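PDB 4IEF: gingipain R2 Pro-Domain from Porphyromonas gingivalis, which probably keeps the Arg-specific cysteine protease gingipain R2 latent until this domain is cleaved off. Local coordinates for residues 71-76 with 203-208; 147-152 with 169-174. All blocks are in the same frame, centred on the assembly; numbering follows the deposited sequence.

How the contacts relate
Following the chain from the N terminus past four earlier strands, contact 1 begins on strand 69-74, which holds residues 71-76. The chain then builds strand 144-157, turns, and returns as strand 162-176, so that contact 2 closes a short hairpin loop. Only after helix 196-202 does it come back to strand 69-74 and complete contact 1, whose long loop encloses contact 2 entirely. The two meet where strands 69-74 and 144-157 are antiparallel neighbours: Arg71 O lies 2.8 Å from Val149 N, a probable hydrogen bond. Contact 1 thus fixes the C-terminal segment to strand 69-74, and contact 2 packs strand 144-157, its neighbour in the sheet, against strand 162-176.

Contact 1 of 2, residues 71-76 with 203-208; sequences RSLAVS and FMNYEA
Asn205 grips Ala74 by both backbone polar atoms, so that its side-chain amide imitates a pairing strand along the edge of strand 69-74 in this antiparallel beta fold. Asn205 OD1 accepts from Ala74 N at 2.7 Å, with the donor in the carbonyl plane on a lone pair, and Asn205 ND2 gives a nearly straight bond (171°) to Ala74 O at 2.9 Å. The second bond lies almost in the amide plane, and together the pair fixes how the amide is turned. Asn205 CG sits between its own backbone N and carbonyl carbon (chi1 70°), which brings the amide carbon toward the strand.

Beside this clamp the packing is close. The Phe203 ring has Ala74 CA over one face, and Ala74 CB makes a CH-pi contact 4.2 Å from the ring centroid, while the ring's CD2 reaches Leu73 C. Leu73 CD2 touches Asn205 CG, the two side chains crossing at about a right angle, and also meets Met204 CG at 3.8 Å.

Towards Arg71 the hydrogen bonds are long and weak, and Arg71 and Met204 are partly exposed. Met204 N makes a weak bond to Ser72 O, while Ser72 OG is hydrogen-bonded to an acidic side chain on the chain of another protein. Glu54 holds the guanidinium through a salt bridge to Arg71 NH2. Beyond Asn205 the C-terminal segment leaves the strand for solvent at Glu207. Met204 SD lies at the guanidinium edge, where Arg71 NH1 gives it a weak hydrogen bond of 3.6 Å.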
ATOM      1  N   ARG A  71      -1.246  10.357 -14.951  1.00 31.08           N
ATOM      2  CA  ARG A  71      -1.811  11.133 -13.853  1.00 31.77           C
ATOM      3  C   ARG A  71      -3.294  10.835 -13.700  1.00 35.40           C
ATOM      4  O   ARG A  71      -4.015  10.700 -14.694  1.00 35.14           O
ATOM      5  CB  ARG A  71      -1.586  12.648 -14.053  1.00 32.92           C
ATOM      6  CG  ARG A  71      -0.168  13.131 -13.763  1.00 34.53           C
ATOM      7  CD  ARG A  71       0.245  12.945 -12.309  1.00 31.20           C
ATOM      8  NE  ARG A  71       1.626  13.375 -12.090  1.00 34.97           N
ATOM      9  CZ  ARG A  71       1.981  14.595 -11.702  1.00 48.16           C
ATOM     10  NH1 ARG A  71       1.058  15.519 -11.459  1.00 34.61           N
ATOM     11  NH2 ARG A  71       3.263  14.900 -11.542  1.00 29.16           N
ATOM     12  N   SER A  72      -3.743  10.750 -12.448  1.00 31.93           N
ATOM     13  CA  SER A  72      -5.128  10.444 -12.104  1.00 31.21           C
ATOM     14  C   SER A  72      -5.944  11.708 -11.936  1.00 35.14           C
ATOM     15  O   SER A  72      -5.466  12.696 -11.362  1.00 34.48           O
ATOM     16  CB  SER A  72      -5.193   9.600 -10.836  1.00 32.80           C
ATOM     17  OG  SER A  72      -4.516   8.367 -11.018  1.00 39.29           O
ATOM     18  N   LEU A  73      -7.182  11.670 -12.437  1.00 31.60           N
ATOM     19  CA  LEU A  73      -8.102  12.790 -12.334  1.00 32.01           C
ATOM     20  C   LEU A  73      -9.451  12.355 -11.800  1.00 35.60           C
ATOM     21  O   LEU A  73      -9.943  11.283 -12.162  1.00 34.24           O
ATOM     22  CB  LEU A  73      -8.310  13.473 -13.702  1.00 32.22           C
ATOM     23  CG  LEU A  73      -7.113  14.171 -14.365  1.00 36.39           C
ATOM     24  CD1 LEU A  73      -7.379  14.389 -15.847  1.00 36.47           C
ATOM     25  CD2 LEU A  73      -6.782  15.500 -13.672  1.00 37.04           C
ATOM     26  N   ALA A  74     -10.046  13.192 -10.936  1.00 31.79           N
ATOM     27  CA  ALA A  74     -11.417  13.023 -10.462  1.00 32.33           C
ATOM     28  C   ALA A  74     -12.313  13.468 -11.641  1.00 36.95           C
ATOM     29  O   ALA A  74     -12.190  14.610 -12.097  1.00 36.50           O
ATOM     30  CB  ALA A  74     -11.655  13.862  -9.207  1.00 33.44           C
ATOM     31  N   VAL A  75     -13.107  12.539 -12.221  1.00 33.71           N
ATOM     32  CA  VAL A  75     -13.902  12.826 -13.430  1.00 34.07           C
ATOM     33  C   VAL A  75     -15.441  12.782 -13.173  1.00 39.38           C
ATOM     34  O   VAL A  75     -15.875  12.735 -12.016  1.00 39.70           O
ATOM     35  CB  VAL A  75     -13.494  11.888 -14.616  1.00 36.69           C
ATOM     36  CG1 VAL A  75     -12.068  12.167 -15.091  1.00 35.10           C
ATOM     37  CG2 VAL A  75     -13.676  10.409 -14.269  1.00 36.08           C
ATOM     38  N   SER A  76     -16.251  12.831 -14.265  1.00 36.33           N
ATOM     39  CA  SER A  76     -17.720  12.794 -14.227  1.00 37.19           C
ATOM     40  C   SER A  76     -18.229  11.505 -13.586  1.00 42.92           C
ATOM     41  O   SER A  76     -17.612  10.456 -13.726  1.00 41.43           O
ATOM     42  CB  SER A  76     -18.307  12.943 -15.629  1.00 39.35           C
ATOM     43  OG  SER A  76     -19.724  12.866 -15.609  1.00 42.50           O
ATOM     44  N   PHE A 203      -5.911  12.187  -6.822  1.00 38.23           N
ATOM     45  CA  PHE A 203      -6.356  13.075  -7.897  1.00 38.11           C
ATOM     46  C   PHE A 203      -5.693  14.448  -7.800  1.00 44.71           C
ATOM     47  O   PHE A 203      -5.760  15.099  -6.756  1.00 45.59           O
ATOM     48  CB  PHE A 203      -7.892  13.203  -7.898  1.00 39.83           C
ATOM     49  CG  PHE A 203      -8.631  11.886  -7.809  1.00 40.20           C
ATOM     50  CD1 PHE A 203      -9.344  11.548  -6.666  1.00 43.18           C
ATOM     51  CD2 PHE A 203      -8.582  10.966  -8.854  1.00 40.33           C
ATOM     52  CE1 PHE A 203     -10.009  10.322  -6.574  1.00 43.29           C
ATOM     53  CE2 PHE A 203      -9.263   9.748  -8.769  1.00 42.82           C
ATOM     54  CZ  PHE A 203      -9.976   9.436  -7.632  1.00 41.48           C
ATOM     55  N   MET A 204      -5.051  14.884  -8.900  1.00 42.05           N
ATOM     56  CA  MET A 204      -4.362  16.179  -8.951  1.00 42.93           C
ATOM     57  C   MET A 204      -5.348  17.363  -9.149  1.00 48.08           C
ATOM     58  O   MET A 204      -4.941  18.516  -9.001  1.00 48.71           O
ATOM     59  CB  MET A 204      -3.238  16.192 -10.021  1.00 44.68           C
ATOM     60  CG  MET A 204      -3.697  16.032 -11.474  1.00 47.59           C
ATOM     61  SD  MET A 204      -2.313  16.018 -12.671  1.00 50.45           S
ATOM     62  CE  MET A 204      -1.767  17.724 -12.586  1.00 47.75           C
ATOM     63  N   ASN A 205      -6.639  17.075  -9.413  1.00 44.77           N
ATOM     64  CA  ASN A 205      -7.672  18.091  -9.618  1.00 46.11           C
ATOM     65  C   ASN A 205      -8.752  18.086  -8.506  1.00 54.79           C
ATOM     66  O   ASN A 205      -9.723  18.844  -8.613  1.00 55.96           O
ATOM     67  CB  ASN A 205      -8.341  17.882 -10.990  1.00 43.53           C
ATOM     68  CG  ASN A 205      -9.207  16.647 -11.075  1.00 56.15           C
ATOM     69  OD1 ASN A 205      -8.833  15.558 -10.629  1.00 50.66           O
ATOM     70  ND2 ASN A 205     -10.399  16.798 -11.621  1.00 44.17           N
ATOM     71  N   TYR A 206      -8.576  17.266  -7.445  1.00 54.23           N
ATOM     72  CA  TYR A 206      -9.553  17.131  -6.356  1.00 56.31           C
ATOM     73  C   TYR A 206      -9.704  18.411  -5.514  1.00 65.04           C
ATOM     74  O   TYR A 206     -10.840  18.856  -5.311  1.00 65.96           O
ATOM     75  CB  TYR A 206      -9.238  15.930  -5.442  1.00 56.93           C
ATOM     76  CG  TYR A 206     -10.348  15.640  -4.450  1.00 59.46           C
ATOM     77  CD1 TYR A 206     -11.534  15.034  -4.857  1.00 61.34           C
ATOM     78  CD2 TYR A 206     -10.230  16.012  -3.113  1.00 60.92           C
ATOM     79  CE1 TYR A 206     -12.572  14.798  -3.957  1.00 62.94           C
ATOM     80  CE2 TYR A 206     -11.260  15.779  -2.204  1.00 62.63           C
ATOM     81  CZ  TYR A 206     -12.428  15.168  -2.629  1.00 69.97           C
ATOM     82  OH  TYR A 206     -13.449  14.935  -1.739  1.00 71.40           O
ATOM     83  N   GLU A 207      -8.586  18.990  -5.020  1.00 63.89           N
ATOM     84  CA  GLU A 207      -8.608  20.211  -4.201  1.00 65.79           C
ATOM     85  C   GLU A 207      -9.186  21.399  -4.996  1.00 71.26           C
ATOM     86  O   GLU A 207      -9.903  22.222  -4.420  1.00 72.07           O
ATOM     87  CB  GLU A 207      -7.198  20.544  -3.673  1.00 67.30           C
ATOM     88  CG  GLU A 207      -7.173  21.301  -2.350  1.00 79.02           C
ATOM     89  CD  GLU A 207      -7.551  22.771  -2.390  1.00 99.21           C
ATOM     90  OE1 GLU A 207      -8.555  23.143  -1.740  1.00 85.72           O
ATOM     91  OE2 GLU A 207      -6.860  23.548  -3.089  1.00 94.31           O
ATOM     92  N   ALA A 208      -8.907  21.457  -6.317  1.00 67.66           N
ATOM     93  CA  ALA A 208      -9.378  22.511  -7.222  1.00 99.74           C
ATOM     94  C   ALA A 208     -10.903  22.482  -7.411  1.00128.54           C
ATOM     95  O   ALA A 208     -11.546  21.454  -7.207  1.00 90.87           O
ATOM     96  CB  ALA A 208      -8.691  22.382  -8.571  1.00 99.55           C
TER

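Contact 2 of 2, residues 147-152 with 169-174; sequences QVVNFA and IVVAVS
Strands 147-151 and 169-174 run nearly antiparallel, at 153°, with axes 9.4 Å apart at closest approach; Val149 lies across from Val173 and Phe151 across from Ile169, so the segments meet through side chains, as where a curled sheet folds onto itself. That spacing is too wide for backbone pairing here, although both segments belong to the hairpin of strands 144-157 and 162-176, which pair elsewhere along their length. The inward-pointing residues that touch are Val149 and Phe151 from one strand, Ile169, Val171 and Val173 from the other.

Phe151 covers the most ground. Its CG lies anti to the carbonyl carbon (chi1 -64°), and the ring passes alongside Ile169 in the opposite direction, with Ile169 CG2 in the ring plane at the edge, 3.8 Å from Phe151 CD2. The far end of the ring meets Val171 tip to tip: Val171 CG2 is 3.7 Å from Phe151 CE2 and equally near CZ, approaching obliquely. Phe151 CE2 also lies 3.7 Å from Ile169 O, the one polar atom touching the ring from this segment.

Val149 uses a single branch. Its CG2, anti to the backbone N, meets two methyls of the facing strand, 4.0 Å from Val171 CG2 and 4.0 Å from Val173 CG2. All five side chains are buried, and those that meet are all apolar.

On the flanks, Leu73 of strand 69-74 packs on both Val149 and Val173, and Phe30 of strand 25-31 lays its ring at about 25° to that of Phe151. Strand 147-151 is hydrogen-bonded between strands 69-74 and 133-141, while strand 162-176 also pairs with strands 25-31 and 79-93.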
ATOM      1  N   GLN A 147     -10.261   8.667 -13.454  1.00 27.33           N
ATOM      2  CA  GLN A 147      -9.739   8.243 -14.748  1.00 26.36           C
ATOM      3  C   GLN A 147      -8.307   8.761 -14.913  1.00 29.86           C
ATOM      4  O   GLN A 147      -8.012   9.906 -14.557  1.00 29.26           O
ATOM      5  CB  GLN A 147     -10.642   8.686 -15.911  1.00 27.87           C
ATOM      6  CG  GLN A 147     -10.471   7.787 -17.136  1.00 33.77           C
ATOM      7  CD  GLN A 147     -11.573   7.882 -18.157  1.00 49.28           C
ATOM      8  OE1 GLN A 147     -12.523   8.649 -18.024  1.00 48.32           O
ATOM      9  NE2 GLN A 147     -11.468   7.087 -19.211  1.00 40.06           N
ATOM     10  N   VAL A 148      -7.422   7.904 -15.441  1.00 26.35           N
ATOM     11  CA  VAL A 148      -6.015   8.242 -15.639  1.00 26.30           C
ATOM     12  C   VAL A 148      -5.785   8.748 -17.066  1.00 31.39           C
ATOM     13  O   VAL A 148      -6.191   8.095 -18.030  1.00 31.07           O
ATOM     14  CB  VAL A 148      -5.085   7.047 -15.296  1.00 29.37           C
ATOM     15  CG1 VAL A 148      -3.617   7.376 -15.579  1.00 28.51           C
ATOM     16  CG2 VAL A 148      -5.266   6.613 -13.841  1.00 29.16           C
ATOM     17  N   VAL A 149      -5.134   9.920 -17.183  1.00 28.83           N
ATOM     18  CA  VAL A 149      -4.738  10.501 -18.465  1.00 29.30           C
ATOM     19  C   VAL A 149      -3.247  10.134 -18.698  1.00 32.05           C
ATOM     20  O   VAL A 149      -2.427  10.261 -17.787  1.00 30.53           O
ATOM     21  CB  VAL A 149      -5.040  12.031 -18.601  1.00 34.11           C
ATOM     22  CG1 VAL A 149      -4.278  12.882 -17.583  1.00 33.72           C
ATOM     23  CG2 VAL A 149      -4.789  12.524 -20.027  1.00 34.51           C
ATOM     24  N   ASN A 150      -2.924   9.627 -19.895  1.00 29.22           N
ATOM     25  CA  ASN A 150      -1.557   9.236 -20.254  1.00 28.40           C
ATOM     26  C   ASN A 150      -0.985  10.122 -21.355  1.00 33.03           C
ATOM     27  O   ASN A 150      -1.605  10.297 -22.408  1.00 32.08           O
ATOM     28  CB  ASN A 150      -1.507   7.769 -20.708  1.00 27.12           C
ATOM     29  CG  ASN A 150      -2.357   6.863 -19.858  1.00 43.48           C
ATOM     30  OD1 ASN A 150      -2.107   6.693 -18.662  1.00 36.31           O
ATOM     31  ND2 ASN A 150      -3.433   6.341 -20.434  1.00 30.81           N
ATOM     32  N   PHE A 151       0.209  10.660 -21.107  1.00 29.72           N
ATOM     33  CA  PHE A 151       0.953  11.445 -22.088  1.00 29.65           C
ATOM     34  C   PHE A 151       1.992  10.553 -22.719  1.00 33.13           C
ATOM     35  O   PHE A 151       2.726   9.895 -21.985  1.00 33.25           O
ATOM     36  CB  PHE A 151       1.635  12.654 -21.431  1.00 31.44           C
ATOM     37  CG  PHE A 151       0.714  13.680 -20.826  1.00 33.26           C
ATOM     38  CD1 PHE A 151       0.409  13.649 -19.470  1.00 35.52           C
ATOM     39  CD2 PHE A 151       0.173  14.697 -21.607  1.00 35.46           C
ATOM     40  CE1 PHE A 151      -0.423  14.621 -18.903  1.00 37.15           C
ATOM     41  CE2 PHE A 151      -0.654  15.666 -21.043  1.00 38.75           C
ATOM     42  CZ  PHE A 151      -0.946  15.622 -19.694  1.00 36.76           C
ATOM     43  N   ALA A 152       2.045  10.493 -24.057  1.00 28.55           N
ATOM     44  CA  ALA A 152       3.051   9.722 -24.791  1.00 27.41           C
ATOM     45  C   ALA A 152       3.915  10.739 -25.571  1.00 31.86           C
ATOM     46  O   ALA A 152       3.627  11.040 -26.733  1.00 31.18           O
ATOM     47  CB  ALA A 152       2.388   8.692 -25.702  1.00 27.75           C
ATOM     48  N   ILE A 169       2.922  19.223 -23.925  1.00 31.34           N
ATOM     49  CA  ILE A 169       1.611  18.685 -24.296  1.00 30.65           C
ATOM     50  C   ILE A 169       0.586  19.215 -23.295  1.00 34.22           C
ATOM     51  O   ILE A 169       0.722  18.971 -22.094  1.00 33.45           O
ATOM     52  CB  ILE A 169       1.533  17.119 -24.392  1.00 32.38           C
ATOM     53  CG1 ILE A 169       2.626  16.503 -25.300  1.00 32.36           C
ATOM     54  CG2 ILE A 169       0.115  16.669 -24.830  1.00 32.17           C
ATOM     55  CD1 ILE A 169       2.868  14.980 -25.075  1.00 36.54           C
ATOM     56  N   VAL A 170      -0.446  19.912 -23.788  1.00 30.52           N
ATOM     57  CA  VAL A 170      -1.541  20.390 -22.950  1.00 30.59           C
ATOM     58  C   VAL A 170      -2.798  19.661 -23.409  1.00 36.15           C
ATOM     59  O   VAL A 170      -3.158  19.729 -24.592  1.00 35.93           O
ATOM     60  CB  VAL A 170      -1.726  21.934 -22.924  1.00 34.54           C
ATOM     61  CG1 VAL A 170      -2.850  22.331 -21.970  1.00 33.96           C
ATOM     62  CG2 VAL A 170      -0.426  22.638 -22.537  1.00 34.50           C
ATOM     63  N   VAL A 171      -3.450  18.943 -22.477  1.00 32.56           N
ATOM     64  CA  VAL A 171      -4.666  18.200 -22.792  1.00 32.31           C
ATOM     65  C   VAL A 171      -5.873  18.750 -22.028  1.00 37.79           C
ATOM     66  O   VAL A 171      -5.740  19.255 -20.910  1.00 37.63           O
ATOM     67  CB  VAL A 171      -4.533  16.665 -22.573  1.00 35.13           C
ATOM     68  CG1 VAL A 171      -3.476  16.061 -23.492  1.00 33.90           C
ATOM     69  CG2 VAL A 171      -4.265  16.304 -21.108  1.00 34.46           C
ATOM     70  N   ALA A 172      -7.053  18.620 -22.643  1.00 35.06           N
ATOM     71  CA  ALA A 172      -8.332  18.955 -22.043  1.00 35.90           C
ATOM     72  C   ALA A 172      -9.121  17.654 -21.857  1.00 38.55           C
ATOM     73  O   ALA A 172      -9.405  16.952 -22.837  1.00 38.01           O
ATOM     74  CB  ALA A 172      -9.093  19.943 -22.924  1.00 37.96           C
ATOM     75  N   VAL A 173      -9.392  17.290 -20.601  1.00 34.48           N
ATOM     76  CA  VAL A 173     -10.158  16.090 -20.273  1.00 33.62           C
ATOM     77  C   VAL A 173     -11.562  16.568 -19.898  1.00 39.88           C
ATOM     78  O   VAL A 173     -11.738  17.251 -18.885  1.00 40.53           O
ATOM     79  CB  VAL A 173      -9.483  15.202 -19.192  1.00 36.50           C
ATOM     80  CG1 VAL A 173     -10.362  14.001 -18.835  1.00 36.15           C
ATOM     81  CG2 VAL A 173      -8.098  14.734 -19.655  1.00 35.33           C
ATOM     82  N   SER A 174     -12.540  16.271 -20.764  1.00 36.75           N
ATOM     83  CA  SER A 174     -13.927  16.715 -20.614  1.00 37.54           C
ATOM     84  C   SER A 174     -14.911  15.575 -20.847  1.00 41.22           C
ATOM     85  O   SER A 174     -14.545  14.559 -21.443  1.00 40.13           O
ATOM     86  CB  SER A 174     -14.213  17.849 -21.596  1.00 40.77           C
ATOM     87  OG  SER A 174     -13.938  17.450 -22.928  1.00 46.42           O
TER